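Local coordinates for ColD (Escherichia coli, PDB 3GR9), which removes, in its natural form, the C3'-hydroxyl group from GDP-4-keto-6-deoxy-D-mannose by combined transamination and deoxygenation during L-colitose biosynthesis, at residues Pro86-Ser91 and Pro334-Asn339; Thr134-Gly139 and Glu160-Ser165; Asn142-Ile147 and Ala168-Lys173. The protein carries 2 engineered substitutions. One frame throughout, in Å; residues are numbered along the deposited sequence.

The three contacts run from the buried active-site side of the fold to its surface. Contact 2 lies near the centre of the chain, at the ends of two parallel strands, and is dense in hydrogen bonds. Contact 1, also buried, joins two loops mainly by apolar and van der Waals packing, with W90 reaching 2-oxoglutarate; it meets contact 2 where V336 CG2 packs on L137 CD2. Contact 3 is partly exposed. Contact 2 joins the strand ends of a beta-alpha-beta unit, and contact 3 packs the start of its helix, 144-151, against the loop beyond strand 157-161; N142 ties the two together. Contacts 1 and 3 do not touch.

Contact 1: Pro86-Ser91 and Pro334-Asn339; sequences PAVSWS and PIVTGN. With AKG (2-oxoglutaric acid), chain J.
W90 turns CG anti to its backbone N (chi1 -173°), and T337 sets CG2 anti to its carbonyl carbon, which brings the methyl of T337 against the six-membered half of the indole. T337 CG2 lies 3.3 Å from W90 CE3 and approaches the ring obliquely, the two side chains crossing at about a right angle. One face of W90 carries C3 of 2-oxoglutarate, 3.6 Å above the ring plane and toward its rim; the hydroxyl of S91 lies over the opposite face, while H217 and F244 of the second subunit add aromatic contacts.

Further along, V88 packs by its two branches. Its CG1 meets V336 CG2 at 3.9 Å, and its CG2 rests 3.2 Å from G338 O, against the backbone. V336 CG1 in turn lies 3.7 Å from S89 C, alongside the peptide that leads into W90. On the 334-339 side, V336 and T337 are carried by a type II' turn from I335 to G338, closed by G338 N to I335 O at 2.8 Å. V336 takes the positive-phi corner (phi 58°), an unusual conformation for a beta-branched residue. Its carbonyl oxygen accepts from R333 NH2, and NH1 of the same arginine binds the ligand.

No clear hydrogen bond joins the two segments; just past them the backbone of A87 bonds to F340. S89 OG bonds to T93, and N339 OD1 to the backbone of L341. The contact is consistent with the T337 methyl, together with the second subunit's aromatics, steadying the indole on which 2-oxoglutarate lies, while R333 and R252 of the second subunit grip the ligand's polar atoms.

Contact 2: Thr134-Gly139 and Glu160-Ser165; sequences TVNLLG and EDNCES
T134-G139 and E160-S165 form a parallel strand pairing that gives way to a loop-loop contact, buried near the centre of the chain where strands 129-135 and 157-161 end. The pairing is carried by D161 N, which donates to T134 O at 2.8 Å, and by N136 N, which reaches D161 O over a longer 3.3 Å. T134 and E160 lie side by side on one face of the sheet; on the other, V135 CG2 rests 3.4 Å from D161 CB.

Beyond the strands, N136 becomes the polar clamp. Its ND2 spends both hydrogens: one on E160 OE1 at 3.1 Å, met nearly along the C-O axis, the other on N162 OD1 at 2.8 Å, where the donor stands well above the carbonyl plane. Both acceptors are close to the amide plane of N136, although the carboxylate and the second amide are each turned almost perpendicular to it (84° and 83°). With OD1 accepting from N142 ND2, the amide is fixed in its rotation. E160 has further backbone partners, G176 N on OE1 and G179 N on OE2.

The two strands and helix 144-151 make a right-handed beta-alpha-beta unit of the large sheet in this DegT/DnrJ/EryC1-family fold, and the contact spans the carboxyl ends of its strands. There D161 OD1 accepts from C163 N in an Asx turn, while OD2 is held by N62 and T93. A water donates to N136 O and D161 O and accepts from E164 N, bridging the diverging chains. E164 is extended beyond CG, and its OE1 accepts from L138 N at 2.7 Å, met from above the carboxylate plane; its side chain lies about 5 Å from bound 2-oxoglutarate.

Contact 3: Asn142-Ile147 and Ala168-Lys173; sequences NNFDEI and ATFNNK
The F170 ring lays one face over the backbone that leads into F144: F144 N is 3.8 Å above its plane and N142 O 4.0 Å, both offset toward the rim. At the edge of the same ring, in its plane, sits CG of D145, while N143 OD1 approaches obliquely. The F144 ring, for its part, has CB of N142 over one face and F170 CB at its edge, and it stacks with F178. The setting is the N-terminus of helix 144-151, the crossover helix of a beta-alpha-beta unit, with N143 as its N-cap.

F170 reaches this position by holding CG anti to its backbone N (chi1 -178°), which sends the ring across from the loop after strand 157-161. Within that loop F170 N donates to K173 O at 2.8 Å across the turn. The ring's outer edge is taken up by the first turn of the helix: D145 OD1 comes within 3.0 Å of F170 CE2, its carboxylate plane standing 75° from the ring, an arrangement that would set a probably charged oxygen against the weakly electropositive C-H rim. N143 OD1 lies 3.5 Å from F170 CZ. N171 ND2 stays at 3.8 Å from D145 OD2, and no hydrogen bond crosses the contact.

D145 and N171 are exposed, whereas F170 and F144 are buried, so the apolar ring fills the inner side and the polar groups fringe it. The N143 OD1 that lies beside the F170 ring is the capping atom, accepting from E146 N at 3.0 Å, the donor lying 40° out of the carbonyl plane.

Contact 1: Pro86-Ser91 and Pro334-Asn339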
loop_
_atom_site.group_PDB
_atom_site.type_symbol
_atom_site.label_atom_id
_atom_site.label_comp_id
_atom_site.label_asym_id
_atom_site.label_seq_id
_atom_site.Cartn_x
_atom_site.Cartn_y
_atom_site.Cartn_z
ATOM N N PRO B 86 0.752 -14.979 -17.575
ATOM C CA PRO B 86 1.353 -14.678 -18.870
ATOM C C PRO B 86 2.704 -13.982 -18.769
ATOM O O PRO B 86 2.974 -13.315 -17.774
ATOM C CB PRO B 86 0.292 -13.843 -19.578
ATOM C CG PRO B 86 -0.738 -13.453 -18.455
ATOM C CD PRO B 86 -0.547 -14.339 -17.315
ATOM N N ALA B 87 3.554 -14.174 -19.785
ATOM C CA ALA B 87 4.939 -13.662 -19.835
ATOM C C ALA B 87 5.074 -12.167 -19.986
ATOM O O ALA B 87 6.167 -11.575 -19.800
ATOM C CB ALA B 87 5.735 -14.377 -20.928
ATOM N N VAL B 88 3.941 -11.560 -20.332
ATOM C CA VAL B 88 3.881 -10.118 -20.520
ATOM C C VAL B 88 2.794 -9.405 -19.693
ATOM O O VAL B 88 1.564 -9.610 -19.913
ATOM C CB VAL B 88 3.844 -9.747 -22.021
ATOM C CG1 VAL B 88 3.887 -8.241 -22.168
ATOM C CG2 VAL B 88 5.097 -10.317 -22.753
ATOM N N SER B 89 3.280 -8.533 -18.786
ATOM C CA SER B 89 2.389 -7.777 -17.910
ATOM C C SER B 89 3.212 -6.895 -16.978
ATOM O O SER B 89 4.424 -7.110 -16.828
ATOM C CB SER B 89 1.603 -8.764 -17.033
ATOM O OG SER B 89 0.552 -8.060 -16.400
ATOM N N TRP B 90 2.555 -5.919 -16.343
ATOM C CA TRP B 90 3.238 -5.067 -15.373
ATOM C C TRP B 90 3.774 -5.834 -14.169
ATOM O O TRP B 90 3.201 -6.914 -13.781
ATOM C CB TRP B 90 2.301 -3.995 -14.873
ATOM C CG TRP B 90 3.037 -3.058 -14.034
ATOM C CD1 TRP B 90 2.869 -2.884 -12.703
ATOM C CD2 TRP B 90 4.065 -2.134 -14.454
ATOM N NE1 TRP B 90 3.689 -1.863 -12.259
ATOM C CE2 TRP B 90 4.434 -1.398 -13.319
ATOM C CE3 TRP B 90 4.682 -1.848 -15.676
ATOM C CZ2 TRP B 90 5.476 -0.460 -13.334
ATOM C CZ3 TRP B 90 5.661 -0.877 -15.711
ATOM C CH2 TRP B 90 6.038 -0.172 -14.548
ATOM N N SER B 91 4.895 -5.319 -13.644
ATOM C CA SER B 91 5.581 -5.956 -12.532
ATOM C C SER B 91 4.654 -6.418 -11.398
ATOM O O SER B 91 4.615 -7.591 -11.008
ATOM C CB SER B 91 6.730 -5.054 -12.052
ATOM O OG SER B 91 6.342 -4.161 -11.003
ATOM N N PRO B 334 8.506 0.475 -24.811
ATOM C CA PRO B 334 8.356 -0.971 -24.829
ATOM C C PRO B 334 6.897 -1.315 -24.597
ATOM O O PRO B 334 6.217 -0.634 -23.837
ATOM C CB PRO B 334 9.143 -1.412 -23.571
ATOM C CG PRO B 334 10.213 -0.436 -23.464
ATOM C CD PRO B 334 9.584 0.896 -23.901
ATOM N N ILE B 335 6.414 -2.380 -25.217
ATOM C CA ILE B 335 5.040 -2.764 -24.976
ATOM C C ILE B 335 4.960 -3.248 -23.520
ATOM O O ILE B 335 5.534 -4.275 -23.169
ATOM C CB ILE B 335 4.565 -3.872 -25.932
ATOM C CG1 ILE B 335 4.734 -3.431 -27.411
ATOM C CG2 ILE B 335 3.128 -4.272 -25.560
ATOM C CD1 ILE B 335 4.532 -4.535 -28.516
ATOM N N VAL B 336 4.198 -2.545 -22.692
ATOM C CA VAL B 336 4.084 -2.952 -21.302
ATOM C C VAL B 336 5.534 -2.915 -20.839
ATOM O O VAL B 336 6.150 -1.838 -20.904
ATOM C CB VAL B 336 3.497 -4.379 -21.170
ATOM C CG1 VAL B 336 2.884 -4.561 -19.819
ATOM C CG2 VAL B 336 2.482 -4.616 -22.258
ATOM N N THR B 337 6.091 -4.073 -20.461
ATOM C CA THR B 337 7.485 -4.135 -20.019
ATOM C C THR B 337 8.275 -5.152 -20.852
ATOM O O THR B 337 9.429 -5.458 -20.536
ATOM C CB THR B 337 7.594 -4.484 -18.488
ATOM O OG1 THR B 337 7.336 -5.883 -18.306
ATOM C CG2 THR B 337 6.581 -3.673 -17.625
ATOM N N GLY B 338 7.675 -5.647 -21.937
ATOM C CA GLY B 338 8.364 -6.611 -22.825
ATOM C C GLY B 338 8.330 -7.993 -22.198
ATOM O O GLY B 338 7.344 -8.380 -21.535
ATOM N N ASN B 339 9.432 -8.717 -22.365
ATOM C CA ASN B 339 9.532 -10.065 -21.831
ATOM C C ASN B 339 9.757 -10.046 -20.350
ATOM O O ASN B 339 10.894 -9.942 -19.883
ATOM C CB ASN B 339 10.694 -10.841 -22.437
ATOM C CG ASN B 339 10.689 -12.327 -21.999
ATOM O OD1 ASN B 339 9.966 -12.751 -21.081
ATOM N ND2 ASN B 339 11.523 -13.113 -22.641
HETATM C C1 AKG J . 2.755 1.222 -16.979
HETATM O O1 AKG J . 3.605 2.111 -17.276
HETATM O O2 AKG J . 2.483 0.273 -17.740
HETATM C C2 AKG J . 2.058 1.259 -15.693
HETATM O O5 AKG J . 0.920 0.906 -15.638
HETATM C C3 AKG J . 2.765 1.773 -14.489
HETATM C C4 AKG J . 1.718 2.358 -13.583
HETATM C C5 AKG J . 2.424 2.931 -12.404
HETATM O O3 AKG J . 1.786 3.079 -11.326
HETATM O O4 AKG J . 3.720 3.323 -12.527
#

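Contact 2: Thr134-Gly139 and Glu160-Ser165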
loop_
_atom_site.group_PDB
_atom_site.type_symbol
_atom_site.label_atom_id
_atom_site.label_comp_id
_atom_site.label_asym_id
_atom_site.label_seq_id
_atom_site.Cartn_x
_atom_site.Cartn_y
_atom_site.Cartn_z
ATOM N N THR B 134 -5.367 -14.292 -15.538
ATOM C CA THR B 134 -5.322 -13.698 -16.856
ATOM C C THR B 134 -5.083 -12.200 -16.813
ATOM O O THR B 134 -5.317 -11.530 -15.817
ATOM C CB THR B 134 -6.633 -13.933 -17.546
ATOM O OG1 THR B 134 -7.645 -13.180 -16.877
ATOM C CG2 THR B 134 -6.982 -15.390 -17.432
ATOM N N VAL B 135 -4.587 -11.670 -17.909
ATOM C CA VAL B 135 -4.357 -10.246 -17.991
ATOM C C VAL B 135 -4.894 -9.696 -19.335
ATOM O O VAL B 135 -4.556 -10.216 -20.384
ATOM C CB VAL B 135 -2.872 -9.932 -17.765
ATOM C CG1 VAL B 135 -2.524 -8.457 -18.144
ATOM C CG2 VAL B 135 -2.513 -10.213 -16.284
ATOM N N ASN B 136 -5.765 -8.687 -19.317
ATOM C CA ASN B 136 -6.315 -8.116 -20.575
ATOM C C ASN B 136 -5.313 -7.074 -20.996
ATOM O O ASN B 136 -5.146 -6.045 -20.332
ATOM C CB ASN B 136 -7.682 -7.513 -20.317
ATOM C CG ASN B 136 -8.648 -8.554 -19.805
ATOM O OD1 ASN B 136 -8.656 -9.672 -20.320
ATOM N ND2 ASN B 136 -9.369 -8.248 -18.720
ATOM N N LEU B 137 -4.535 -7.431 -22.007
ATOM C CA LEU B 137 -3.442 -6.587 -22.439
ATOM C C LEU B 137 -3.846 -5.469 -23.386
ATOM O O LEU B 137 -4.447 -5.723 -24.440
ATOM C CB LEU B 137 -2.285 -7.433 -23.003
ATOM C CG LEU B 137 -0.935 -6.855 -22.630
ATOM C CD1 LEU B 137 -0.457 -7.307 -21.293
ATOM C CD2 LEU B 137 0.177 -6.918 -23.703
ATOM N N LEU B 138 -3.568 -4.240 -22.952
ATOM C CA LEU B 138 -3.765 -3.034 -23.736
ATOM C C LEU B 138 -5.211 -2.672 -24.106
ATOM O O LEU B 138 -5.464 -2.124 -25.180
ATOM C CB LEU B 138 -2.913 -3.185 -25.003
ATOM C CG LEU B 138 -1.392 -3.289 -24.859
ATOM C CD1 LEU B 138 -0.698 -3.212 -26.209
ATOM C CD2 LEU B 138 -0.829 -2.237 -23.885
ATOM N N GLY B 139 -6.165 -2.998 -23.240
ATOM C CA GLY B 139 -7.598 -2.792 -23.553
ATOM C C GLY B 139 -8.217 -4.075 -24.189
ATOM O O GLY B 139 -9.428 -4.278 -24.142
ATOM N N GLU B 160 -8.523 -11.857 -13.238
ATOM C CA GLU B 160 -8.005 -11.029 -14.296
ATOM C C GLU B 160 -7.423 -9.712 -13.825
ATOM O O GLU B 160 -8.086 -8.921 -13.174
ATOM C CB GLU B 160 -9.069 -10.741 -15.361
ATOM C CG GLU B 160 -10.358 -11.499 -15.241
ATOM C CD GLU B 160 -11.455 -10.870 -16.081
ATOM O OE1 GLU B 160 -11.119 -10.125 -17.023
ATOM O OE2 GLU B 160 -12.640 -11.105 -15.801
ATOM N N ASP B 161 -6.173 -9.481 -14.178
ATOM C CA ASP B 161 -5.567 -8.201 -13.915
ATOM C C ASP B 161 -6.124 -7.416 -15.097
ATOM O O ASP B 161 -5.666 -7.564 -16.227
ATOM C CB ASP B 161 -4.048 -8.287 -13.970
ATOM C CG ASP B 161 -3.375 -6.948 -13.749
ATOM O OD1 ASP B 161 -3.942 -5.912 -14.121
ATOM O OD2 ASP B 161 -2.257 -6.936 -13.213
ATOM N N ASN B 162 -7.150 -6.623 -14.832
ATOM C CA ASN B 162 -7.802 -5.840 -15.865
ATOM C C ASN B 162 -7.386 -4.386 -15.773
ATOM O O ASN B 162 -8.115 -3.487 -16.177
ATOM C CB ASN B 162 -9.315 -5.981 -15.753
ATOM C CG ASN B 162 -10.041 -5.434 -16.957
ATOM O OD1 ASN B 162 -9.549 -5.510 -18.075
ATOM N ND2 ASN B 162 -11.219 -4.875 -16.731
ATOM N N CYS B 163 -6.199 -4.172 -15.228
ATOM C CA CYS B 163 -5.647 -2.830 -15.075
ATOM C C CYS B 163 -5.438 -1.971 -16.284
ATOM O O CYS B 163 -5.561 -0.749 -16.167
ATOM C CB CYS B 163 -4.448 -2.774 -14.121
ATOM S SG CYS B 163 -4.908 -2.972 -12.365
ATOM N N GLU B 164 -5.166 -2.608 -17.426
ATOM C CA GLU B 164 -4.979 -1.931 -18.724
ATOM C C GLU B 164 -6.197 -1.834 -19.643
ATOM O O GLU B 164 -6.148 -1.145 -20.652
ATOM C CB GLU B 164 -3.966 -2.728 -19.536
ATOM C CG GLU B 164 -2.573 -2.398 -19.145
ATOM C CD GLU B 164 -1.543 -2.921 -20.100
ATOM O OE1 GLU B 164 -1.851 -3.845 -20.890
ATOM O OE2 GLU B 164 -0.408 -2.406 -20.006
ATOM N N SER B 165 -7.227 -2.624 -19.362
ATOM C CA SER B 165 -8.418 -2.680 -20.198
ATOM C C SER B 165 -9.757 -2.323 -19.588
ATOM O O SER B 165 -10.720 -2.993 -19.920
ATOM C CB SER B 165 -8.573 -4.058 -20.811
ATOM O OG SER B 165 -7.342 -4.476 -21.337
HETATM O O HOH W 1 -5.092 -5.269 -17.765
#

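Contact 3: Asn142-Ile147 and Ala168-Lys173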
loop_
_atom_site.group_PDB
_atom_site.type_symbol
_atom_site.label_atom_id
_atom_site.label_comp_id
_atom_site.label_asym_id
_atom_site.label_seq_id
_atom_site.Cartn_x
_atom_site.Cartn_y
_atom_site.Cartn_z
ATOM N N ASN B 142 -9.255 -11.068 -23.007
ATOM C CA ASN B 142 -8.935 -12.442 -23.331
ATOM C C ASN B 142 -10.184 -13.145 -23.916
ATOM O O ASN B 142 -11.334 -12.815 -23.598
ATOM C CB ASN B 142 -8.559 -13.130 -22.042
ATOM C CG ASN B 142 -7.100 -12.940 -21.671
ATOM O OD1 ASN B 142 -6.310 -13.861 -21.829
ATOM N ND2 ASN B 142 -6.747 -11.777 -21.115
ATOM N N ASN B 143 -10.002 -14.108 -24.810
ATOM C CA ASN B 143 -11.210 -14.774 -25.305
ATOM C C ASN B 143 -11.654 -15.649 -24.126
ATOM O O ASN B 143 -11.047 -16.692 -23.803
ATOM C CB ASN B 143 -10.882 -15.660 -26.496
ATOM C CG ASN B 143 -12.114 -16.288 -27.051
ATOM O OD1 ASN B 143 -12.917 -16.828 -26.284
ATOM N ND2 ASN B 143 -12.339 -16.174 -28.351
ATOM N N PHE B 144 -12.668 -15.194 -23.407
ATOM C CA PHE B 144 -13.069 -15.966 -22.214
ATOM C C PHE B 144 -13.811 -17.256 -22.455
ATOM O O PHE B 144 -13.776 -18.187 -21.642
ATOM C CB PHE B 144 -13.726 -15.040 -21.169
ATOM C CG PHE B 144 -12.756 -14.050 -20.605
ATOM C CD1 PHE B 144 -11.817 -14.463 -19.665
ATOM C CD2 PHE B 144 -12.651 -12.778 -21.166
ATOM C CE1 PHE B 144 -10.853 -13.592 -19.186
ATOM C CE2 PHE B 144 -11.691 -11.885 -20.691
ATOM C CZ PHE B 144 -10.773 -12.295 -19.708
ATOM N N ASP B 145 -14.451 -17.339 -23.607
ATOM C CA ASP B 145 -15.182 -18.553 -23.920
ATOM C C ASP B 145 -14.216 -19.708 -24.052
ATOM O O ASP B 145 -14.439 -20.846 -23.620
ATOM C CB ASP B 145 -15.947 -18.352 -25.223
ATOM C CG ASP B 145 -17.203 -17.527 -25.014
ATOM O OD1 ASP B 145 -17.205 -16.733 -24.039
ATOM O OD2 ASP B 145 -18.187 -17.695 -25.780
ATOM N N GLU B 146 -13.111 -19.374 -24.676
ATOM C CA GLU B 146 -12.107 -20.361 -24.928
ATOM C C GLU B 146 -11.349 -20.663 -23.650
ATOM O O GLU B 146 -10.944 -21.811 -23.426
ATOM C CB GLU B 146 -11.245 -19.909 -26.105
ATOM C CG GLU B 146 -10.529 -21.007 -26.847
ATOM C CD GLU B 146 -11.097 -21.239 -28.231
ATOM O OE1 GLU B 146 -10.973 -20.336 -29.100
ATOM O OE2 GLU B 146 -11.562 -22.377 -28.454
ATOM N N ILE B 147 -11.233 -19.692 -22.746
ATOM C CA ILE B 147 -10.522 -20.004 -21.508
ATOM C C ILE B 147 -11.457 -20.913 -20.748
ATOM O O ILE B 147 -11.072 -21.966 -20.215
ATOM C CB ILE B 147 -10.203 -18.737 -20.685
ATOM C CG1 ILE B 147 -9.223 -17.896 -21.480
ATOM C CG2 ILE B 147 -9.646 -19.089 -19.209
ATOM C CD1 ILE B 147 -8.423 -16.970 -20.632
ATOM N N ALA B 168 -13.259 -2.468 -21.640
ATOM C CA ALA B 168 -13.183 -3.451 -22.717
ATOM C C ALA B 168 -14.405 -4.377 -22.521
ATOM O O ALA B 168 -14.989 -4.405 -21.432
ATOM C CB ALA B 168 -11.817 -4.230 -22.615
ATOM N N THR B 169 -14.852 -5.075 -23.566
ATOM C CA THR B 169 -15.982 -6.019 -23.440
ATOM C C THR B 169 -15.868 -7.267 -24.273
ATOM O O THR B 169 -15.299 -7.261 -25.361
ATOM C CB THR B 169 -17.345 -5.409 -23.739
ATOM O OG1 THR B 169 -17.231 -4.501 -24.846
ATOM C CG2 THR B 169 -17.869 -4.690 -22.501
ATOM N N PHE B 170 -16.474 -8.332 -23.776
ATOM C CA PHE B 170 -16.443 -9.595 -24.495
ATOM C C PHE B 170 -17.830 -10.230 -24.486
ATOM O O PHE B 170 -18.412 -10.460 -23.426
ATOM C CB PHE B 170 -15.390 -10.551 -23.916
ATOM C CG PHE B 170 -15.298 -11.839 -24.667
ATOM C CD1 PHE B 170 -14.563 -11.923 -25.840
ATOM C CD2 PHE B 170 -16.029 -12.930 -24.255
ATOM C CE1 PHE B 170 -14.520 -13.095 -26.541
ATOM C CE2 PHE B 170 -15.987 -14.097 -24.953
ATOM C CZ PHE B 170 -15.227 -14.185 -26.085
ATOM N N ASN B 171 -18.395 -10.485 -25.661
ATOM C CA ASN B 171 -19.730 -11.067 -25.699
ATOM C C ASN B 171 -20.673 -10.060 -25.073
ATOM O O ASN B 171 -21.837 -10.368 -24.802
ATOM C CB ASN B 171 -19.783 -12.321 -24.820
ATOM C CG ASN B 171 -19.690 -13.589 -25.615
ATOM O OD1 ASN B 171 -19.045 -13.627 -26.674
ATOM N ND2 ASN B 171 -20.326 -14.649 -25.114
ATOM N N ASN B 172 -20.170 -8.858 -24.819
ATOM C CA ASN B 172 -20.976 -7.833 -24.181
ATOM C C ASN B 172 -21.118 -8.179 -22.712
ATOM O O ASN B 172 -22.196 -8.305 -22.119
ATOM C CB ASN B 172 -22.330 -7.690 -24.851
ATOM C CG ASN B 172 -22.625 -6.257 -25.221
ATOM O OD1 ASN B 172 -22.668 -5.374 -24.350
ATOM N ND2 ASN B 172 -22.742 -5.988 -26.519
ATOM N N LYS B 173 -19.955 -8.363 -22.131
ATOM C CA LYS B 173 -19.836 -8.692 -20.727
ATOM C C LYS B 173 -18.606 -7.850 -20.455
ATOM O O LYS B 173 -17.698 -7.713 -21.315
ATOM C CB LYS B 173 -19.529 -10.176 -20.607
ATOM C CG LYS B 173 -20.392 -10.818 -19.597
ATOM C CD LYS B 173 -20.063 -10.217 -18.275
ATOM C CE LYS B 173 -19.284 -11.252 -17.484
ATOM N NZ LYS B 173 -19.402 -11.054 -16.027
#